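Local coordinates for protein benzoylformate Decarboxylase (Polynucleobacter necessarius, PDB 4K9Q) that probably decarboxylates benzoylformate as a tetrameric, magnesium-dependent enzyme that carries thiamine diphosphate as its cofactor, at residues A115-P129 / T145-P159. Sequence-based numbering, arbitrary orientation. Where two conformers were deposited one is given.
Sequences AINMPKPWVKWSYEP and TAMQQPQGPVFLSLP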
loop_
_atom_site.group_PDB
_atom_site.type_symbol
_atom_site.label_atom_id
_atom_site.label_comp_id
_atom_site.label_asym_id
_atom_site.label_seq_id
_atom_site.Cartn_x
_atom_site.Cartn_y
_atom_site.Cartn_z
ATOM N N ALA A 115 -8.849 -5.127 3.589
ATOM C CA ALA A 115 -9.868 -4.205 3.105
ATOM C C ALA A 115 -9.377 -2.771 2.972
ATOM O O ALA A 115 -9.731 -2.085 2.018
ATOM C CB ALA A 115 -11.106 -4.263 3.990
ATOM N N ILE A 116 -8.564 -2.298 3.912
ATOM C CA ILE A 116 -8.198 -0.883 3.866
ATOM C C ILE A 116 -7.345 -0.544 2.650
ATOM O O ILE A 116 -7.274 0.619 2.240
ATOM C CB ILE A 116 -7.491 -0.395 5.146
ATOM C CG1 ILE A 116 -6.132 -1.083 5.315
ATOM C CG2 ILE A 116 -8.389 -0.614 6.365
ATOM C CD1 ILE A 116 -5.262 -0.501 6.440
ATOM N N ASN A 117 -6.686 -1.546 2.080
ATOM C CA ASN A 117 -5.832 -1.291 0.928
ATOM C C ASN A 117 -6.526 -1.362 -0.419
ATOM O O ASN A 117 -6.039 -0.794 -1.391
ATOM C CB ASN A 117 -4.597 -2.188 0.953
ATOM C CG ASN A 117 -3.612 -1.758 2.022
ATOM O OD1 ASN A 117 -3.577 -0.586 2.382
ATOM N ND2 ASN A 117 -2.821 -2.696 2.540
ATOM N N MET A 118 -7.672 -2.032 -0.473
ATOM C CA MET A 118 -8.371 -2.168 -1.749
ATOM C C MET A 118 -8.737 -0.840 -2.444
ATOM O O MET A 118 -8.452 -0.678 -3.624
ATOM C CB MET A 118 -9.598 -3.073 -1.612
ATOM C CG MET A 118 -10.169 -3.453 -2.975
ATOM S SD MET A 118 -11.451 -4.689 -2.899
ATOM C CE MET A 118 -11.744 -4.931 -4.665
ATOM N N PRO A 119 -9.358 0.116 -1.720
ATOM C CA PRO A 119 -9.791 1.360 -2.389
ATOM C C PRO A 119 -8.665 2.371 -2.646
ATOM O O PRO A 119 -8.892 3.341 -3.367
ATOM C CB PRO A 119 -10.807 1.944 -1.405
ATOM C CG PRO A 119 -10.341 1.450 -0.072
ATOM C CD PRO A 119 -9.754 0.087 -0.299
ATOM N N LYS A 120 -7.484 2.157 -2.064
ATOM C CA LYS A 120 -6.329 3.010 -2.351
ATOM C C LYS A 120 -5.964 2.889 -3.841
ATOM O O LYS A 120 -5.989 1.788 -4.405
ATOM C CB LYS A 120 -5.131 2.603 -1.482
ATOM C CG LYS A 120 -5.324 2.826 0.026
ATOM C CD LYS A 120 -4.077 2.372 0.787
ATOM C CE LYS A 120 -4.229 2.547 2.295
ATOM N NZ LYS A 120 -4.017 3.962 2.711
ATOM N N PRO A 121 -5.572 4.003 -4.478
ATOM C CA PRO A 121 -5.301 5.326 -3.903
ATOM C C PRO A 121 -6.475 6.294 -4.037
ATOM O O PRO A 121 -6.246 7.497 -4.174
ATOM C CB PRO A 121 -4.158 5.828 -4.788
ATOM C CG PRO A 121 -4.522 5.274 -6.149
ATOM C CD PRO A 121 -5.122 3.912 -5.880
ATOM N N TRP A 122 -7.704 5.794 -4.003
ATOM C CA TRP A 122 -8.847 6.628 -4.365
ATOM C C TRP A 122 -9.807 6.983 -3.232
ATOM O O TRP A 122 -10.989 7.228 -3.466
ATOM C CB TRP A 122 -9.588 6.003 -5.542
ATOM C CG TRP A 122 -8.682 5.861 -6.734
ATOM C CD1 TRP A 122 -8.183 4.705 -7.259
ATOM C CD2 TRP A 122 -8.146 6.928 -7.523
ATOM N NE1 TRP A 122 -7.382 4.986 -8.344
ATOM C CE2 TRP A 122 -7.339 6.345 -8.522
ATOM C CE3 TRP A 122 -8.269 8.321 -7.479
ATOM C CZ2 TRP A 122 -6.671 7.107 -9.486
ATOM C CZ3 TRP A 122 -7.600 9.080 -8.428
ATOM C CH2 TRP A 122 -6.817 8.469 -9.422
ATOM N N VAL A 123 -9.279 7.042 -2.012
ATOM C CA VAL A 123 -10.031 7.554 -0.867
ATOM C C VAL A 123 -9.129 8.430 0.005
ATOM O O VAL A 123 -7.905 8.284 0.004
ATOM C CB VAL A 123 -10.654 6.426 -0.012
ATOM C CG1 VAL A 123 -11.785 5.751 -0.775
ATOM C CG2 VAL A 123 -9.605 5.398 0.402
ATOM N N LYS A 124 -9.740 9.345 0.747
ATOM C CA LYS A 124 -8.980 10.196 1.663
ATOM C C LYS A 124 -8.548 9.433 2.918
ATOM O O LYS A 124 -7.573 9.807 3.591
ATOM C CB LYS A 124 -9.804 11.422 2.057
ATOM C CG LYS A 124 -10.094 12.366 0.894
ATOM C CD LYS A 124 -10.855 13.590 1.367
ATOM C CE LYS A 124 -10.025 14.437 2.337
ATOM N NZ LYS A 124 -10.724 15.708 2.662
ATOM N N TRP A 125 -9.270 8.357 3.211
ATOM C CA TRP A 125 -9.072 7.573 4.419
ATOM C C TRP A 125 -9.781 6.243 4.227
ATOM O O TRP A 125 -10.866 6.190 3.642
ATOM C CB TRP A 125 -9.656 8.303 5.629
ATOM C CG TRP A 125 -9.429 7.613 6.970
ATOM C CD1 TRP A 125 -8.238 7.197 7.496
ATOM C CD2 TRP A 125 -10.430 7.306 7.953
ATOM N NE1 TRP A 125 -8.440 6.632 8.740
ATOM C CE2 TRP A 125 -9.774 6.692 9.045
ATOM C CE3 TRP A 125 -11.817 7.479 8.008
ATOM C CZ2 TRP A 125 -10.459 6.247 10.177
ATOM C CZ3 TRP A 125 -12.495 7.046 9.135
ATOM C CH2 TRP A 125 -11.814 6.438 10.207
ATOM N N SER A 126 -9.164 5.178 4.722
ATOM C CA SER A 126 -9.779 3.856 4.681
ATOM C C SER A 126 -9.491 3.152 5.998
ATOM O O SER A 126 -8.375 3.195 6.522
ATOM C CB SER A 126 -9.253 3.044 3.495
ATOM O OG SER A 126 -7.850 2.897 3.574
ATOM N N TYR A 127 -10.511 2.512 6.552
ATOM C CA TYR A 127 -10.400 2.027 7.928
ATOM C C TYR A 127 -11.320 0.857 8.224
ATOM O O TYR A 127 -12.438 0.788 7.715
ATOM C CB TYR A 127 -10.761 3.178 8.865
ATOM C CG TYR A 127 -10.301 3.065 10.295
ATOM C CD1 TYR A 127 -8.948 3.068 10.614
ATOM C CD2 TYR A 127 -11.221 3.031 11.334
ATOM C CE1 TYR A 127 -8.525 3.002 11.936
ATOM C CE2 TYR A 127 -10.811 2.965 12.653
ATOM C CZ TYR A 127 -9.464 2.950 12.948
ATOM O OH TYR A 127 -9.058 2.886 14.264
ATOM N N GLU A 128 -10.856 -0.038 9.086
ATOM C CA GLU A 128 -11.690 -1.108 9.634
ATOM C C GLU A 128 -11.613 -0.998 11.158
ATOM O O GLU A 128 -10.569 -1.290 11.738
ATOM C CB GLU A 128 -11.166 -2.463 9.158
ATOM C CG GLU A 128 -12.036 -3.675 9.498
ATOM C CD GLU A 128 -11.639 -4.914 8.690
ATOM O OE1 GLU A 128 -12.207 -5.120 7.595
ATOM O OE2 GLU A 128 -10.756 -5.683 9.139
ATOM N N PRO A 129 -12.704 -0.547 11.814
ATOM C CA PRO A 129 -12.622 -0.252 13.258
ATOM C C PRO A 129 -12.046 -1.403 14.091
ATOM O O PRO A 129 -12.310 -2.580 13.821
ATOM C CB PRO A 129 -14.088 0.015 13.638
ATOM C CG PRO A 129 -14.667 0.598 12.379
ATOM C CD PRO A 129 -14.034 -0.222 11.268
ATOM N N THR A 145 -13.410 13.614 7.899
ATOM C CA THR A 145 -12.367 13.512 6.880
ATOM C C THR A 145 -12.909 13.887 5.504
ATOM O O THR A 145 -12.268 14.615 4.738
ATOM C CB THR A 145 -11.778 12.103 6.836
ATOM O OG1 THR A 145 -11.237 11.772 8.127
ATOM C CG2 THR A 145 -10.687 12.014 5.771
ATOM N N ALA A 146 -14.099 13.393 5.191
ATOM C CA ALA A 146 -14.702 13.629 3.885
ATOM C C ALA A 146 -15.068 15.096 3.664
ATOM O O ALA A 146 -14.933 15.611 2.553
ATOM C CB ALA A 146 -15.944 12.747 3.706
ATOM N N MET A 147 -15.534 15.762 4.721
ATOM C CA MET A 147 -16.122 17.091 4.590
ATOM C C MET A 147 -15.136 18.263 4.665
ATOM O O MET A 147 -15.467 19.386 4.264
ATOM C CB MET A 147 -17.244 17.265 5.611
ATOM C CG MET A 147 -18.497 16.466 5.211
ATOM S SD MET A 147 -19.290 17.115 3.733
ATOM C CE MET A 147 -20.221 18.480 4.429
ATOM N N GLN A 148 -13.936 18.009 5.182
ATOM C CA GLN A 148 -12.889 19.024 5.173
ATOM C C GLN A 148 -12.266 19.160 3.791
ATOM O O GLN A 148 -12.117 18.184 3.053
ATOM C CB GLN A 148 -11.827 18.709 6.231
ATOM C CG GLN A 148 -12.423 18.708 7.621
ATOM C CD GLN A 148 -11.424 18.385 8.709
ATOM O OE1 GLN A 148 -11.459 18.987 9.783
ATOM N NE2 GLN A 148 -10.527 17.434 8.447
ATOM N N GLN A 149 -11.931 20.390 3.435
ATOM C CA GLN A 149 -11.403 20.687 2.109
ATOM C C GLN A 149 -9.990 20.118 1.977
ATOM O O GLN A 149 -9.217 20.157 2.935
ATOM C CB GLN A 149 -11.382 22.202 1.939
ATOM C CG GLN A 149 -11.478 22.688 0.527
ATOM C CD GLN A 149 -11.935 24.125 0.466
ATOM O OE1 GLN A 149 -11.232 25.026 0.922
ATOM N NE2 GLN A 149 -13.128 24.349 -0.088
ATOM N N PRO A 150 -9.641 19.561 0.800
ATOM C CA PRO A 150 -10.471 19.314 -0.380
ATOM C C PRO A 150 -11.344 18.097 -0.105
ATOM O O PRO A 150 -10.835 17.047 0.303
ATOM C CB PRO A 150 -9.440 18.994 -1.467
ATOM C CG PRO A 150 -8.307 18.371 -0.733
ATOM C CD PRO A 150 -8.257 19.071 0.615
ATOM N N GLN A 151 -12.649 18.234 -0.303
ATOM C CA GLN A 151 -13.562 17.153 0.036
ATOM C C GLN A 151 -13.342 15.912 -0.843
ATOM O O GLN A 151 -12.767 15.988 -1.934
ATOM C CB GLN A 151 -15.014 17.638 -0.016
ATOM C CG GLN A 151 -15.287 18.818 0.922
ATOM C CD GLN A 151 -16.747 19.237 0.919
ATOM O OE1 GLN A 151 -17.435 19.133 -0.101
ATOM N NE2 GLN A 151 -17.230 19.719 2.065
ATOM N N GLY A 152 -13.784 14.763 -0.352
ATOM C CA GLY A 152 -13.576 13.524 -1.081
ATOM C C GLY A 152 -14.056 12.312 -0.323
ATOM O O GLY A 152 -14.417 12.412 0.852
ATOM N N PRO A 153 -14.084 11.152 -0.994
ATOM C CA PRO A 153 -14.675 9.952 -0.401
ATOM C C PRO A 153 -13.762 9.259 0.601
ATOM O O PRO A 153 -12.532 9.359 0.525
ATOM C CB PRO A 153 -14.914 9.042 -1.617
ATOM C CG PRO A 153 -13.856 9.444 -2.583
ATOM C CD PRO A 153 -13.683 10.939 -2.399
ATOM N N VAL A 154 -14.384 8.559 1.539
ATOM C CA VAL A 154 -13.679 7.757 2.535
ATOM C C VAL A 154 -14.309 6.361 2.574
ATOM O O VAL A 154 -15.427 6.157 2.081
ATOM C CB VAL A 154 -13.762 8.398 3.932
ATOM C CG1 VAL A 154 -13.078 9.756 3.944
ATOM C CG2 VAL A 154 -15.217 8.547 4.353
ATOM N N PHE A 155 -13.588 5.394 3.144
ATOM C CA PHE A 155 -14.058 4.010 3.135
ATOM C C PHE A 155 -13.994 3.382 4.522
ATOM O O PHE A 155 -12.952 3.438 5.186
ATOM C CB PHE A 155 -13.233 3.160 2.164
ATOM C CG PHE A 155 -13.547 1.689 2.238
ATOM C CD1 PHE A 155 -14.765 1.208 1.774
ATOM C CD2 PHE A 155 -12.645 0.790 2.789
ATOM C CE1 PHE A 155 -15.074 -0.149 1.841
ATOM C CE2 PHE A 155 -12.952 -0.578 2.853
ATOM C CZ PHE A 155 -14.172 -1.038 2.392
ATOM N N LEU A 156 -15.113 2.788 4.950
ATOM C CA LEU A 156 -15.158 1.995 6.184
ATOM C C LEU A 156 -15.542 0.551 5.877
ATOM O O LEU A 156 -16.525 0.303 5.169
ATOM C CB LEU A 156 -16.196 2.564 7.159
ATOM C CG LEU A 156 -15.972 3.977 7.698
ATOM C CD1 LEU A 156 -17.150 4.381 8.574
ATOM C CD2 LEU A 156 -14.666 4.034 8.476
ATOM N N SER A 157 -14.770 -0.385 6.419
ATOM C CA SER A 157 -15.047 -1.807 6.350
ATOM C C SER A 157 -15.619 -2.219 7.699
ATOM O O SER A 157 -14.965 -2.045 8.731
ATOM C CB SER A 157 -13.744 -2.560 6.069
ATOM O OG SER A 157 -13.939 -3.958 6.130
ATOM N N LEU A 158 -16.826 -2.779 7.693
ATOM C CA LEU A 158 -17.611 -2.957 8.912
ATOM C C LEU A 158 -18.033 -4.417 9.137
ATOM O O LEU A 158 -18.975 -4.904 8.523
ATOM C CB LEU A 158 -18.831 -2.022 8.858
ATOM C CG LEU A 158 -18.423 -0.538 8.719
ATOM C CD1 LEU A 158 -19.540 0.312 8.205
ATOM C CD2 LEU A 158 -17.884 0.010 10.030
ATOM N N PRO A 159 -17.317 -5.129 10.014
ATOM C CA PRO A 159 -17.667 -6.531 10.299
ATOM C C PRO A 159 -19.132 -6.701 10.730
ATOM O O PRO A 159 -19.620 -5.943 11.558
ATOM C CB PRO A 159 -16.714 -6.897 11.440
ATOM C CG PRO A 159 -15.506 -6.039 11.185
ATOM C CD PRO A 159 -16.058 -4.726 10.673
HETATM O O HOH W 1 -8.788 17.381 3.914
#
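Lys124 NZ reaches between the last turn of helix 135-147 and the loop after it, donating to Thr145 O (2.8 Å) in the helix and to Pro150 O (2.7 Å) in the loop. It meets the first carbonyl almost end-on and the second from above its plane, and a water links it to Gln149 O. A bend at chi3 (64°) steers the chain there past Gly152. A methionine here would probably leave the carbonyls of Thr145 and Pro150 without their shared donor and the helix end and loop less firmly joined. Glu128 OE1 takes a short 2.5 Å bond from Ser157 OG on its anti lone pair, and Gln98 also bonds this oxygen. Between these ends the parallel strands zip together: Phe155 N to Trp125 O, Tyr127 N to Phe155 O and Ser157 N to Tyr127 O, each 2.9 Å. On the side of the sheet carrying Ser126 and Phe155, the side chains of Pro119 and Phe155 cross at about a right angle, CG 3.7 Å from CD2, while Ser126 CB lies at the ring's edge. On the side of Tyr127 and Leu156, Leu156 CD2 packs against Trp125 CZ3 (3.8 Å). The pairing exemplifies a beta-alpha-beta crossover: helix 135-147 joins strand 126-127 to strand 154-159, Trp125 and Val154 touch that helix, and strand 93-98 continues the parallel sheet beyond strand 154-159.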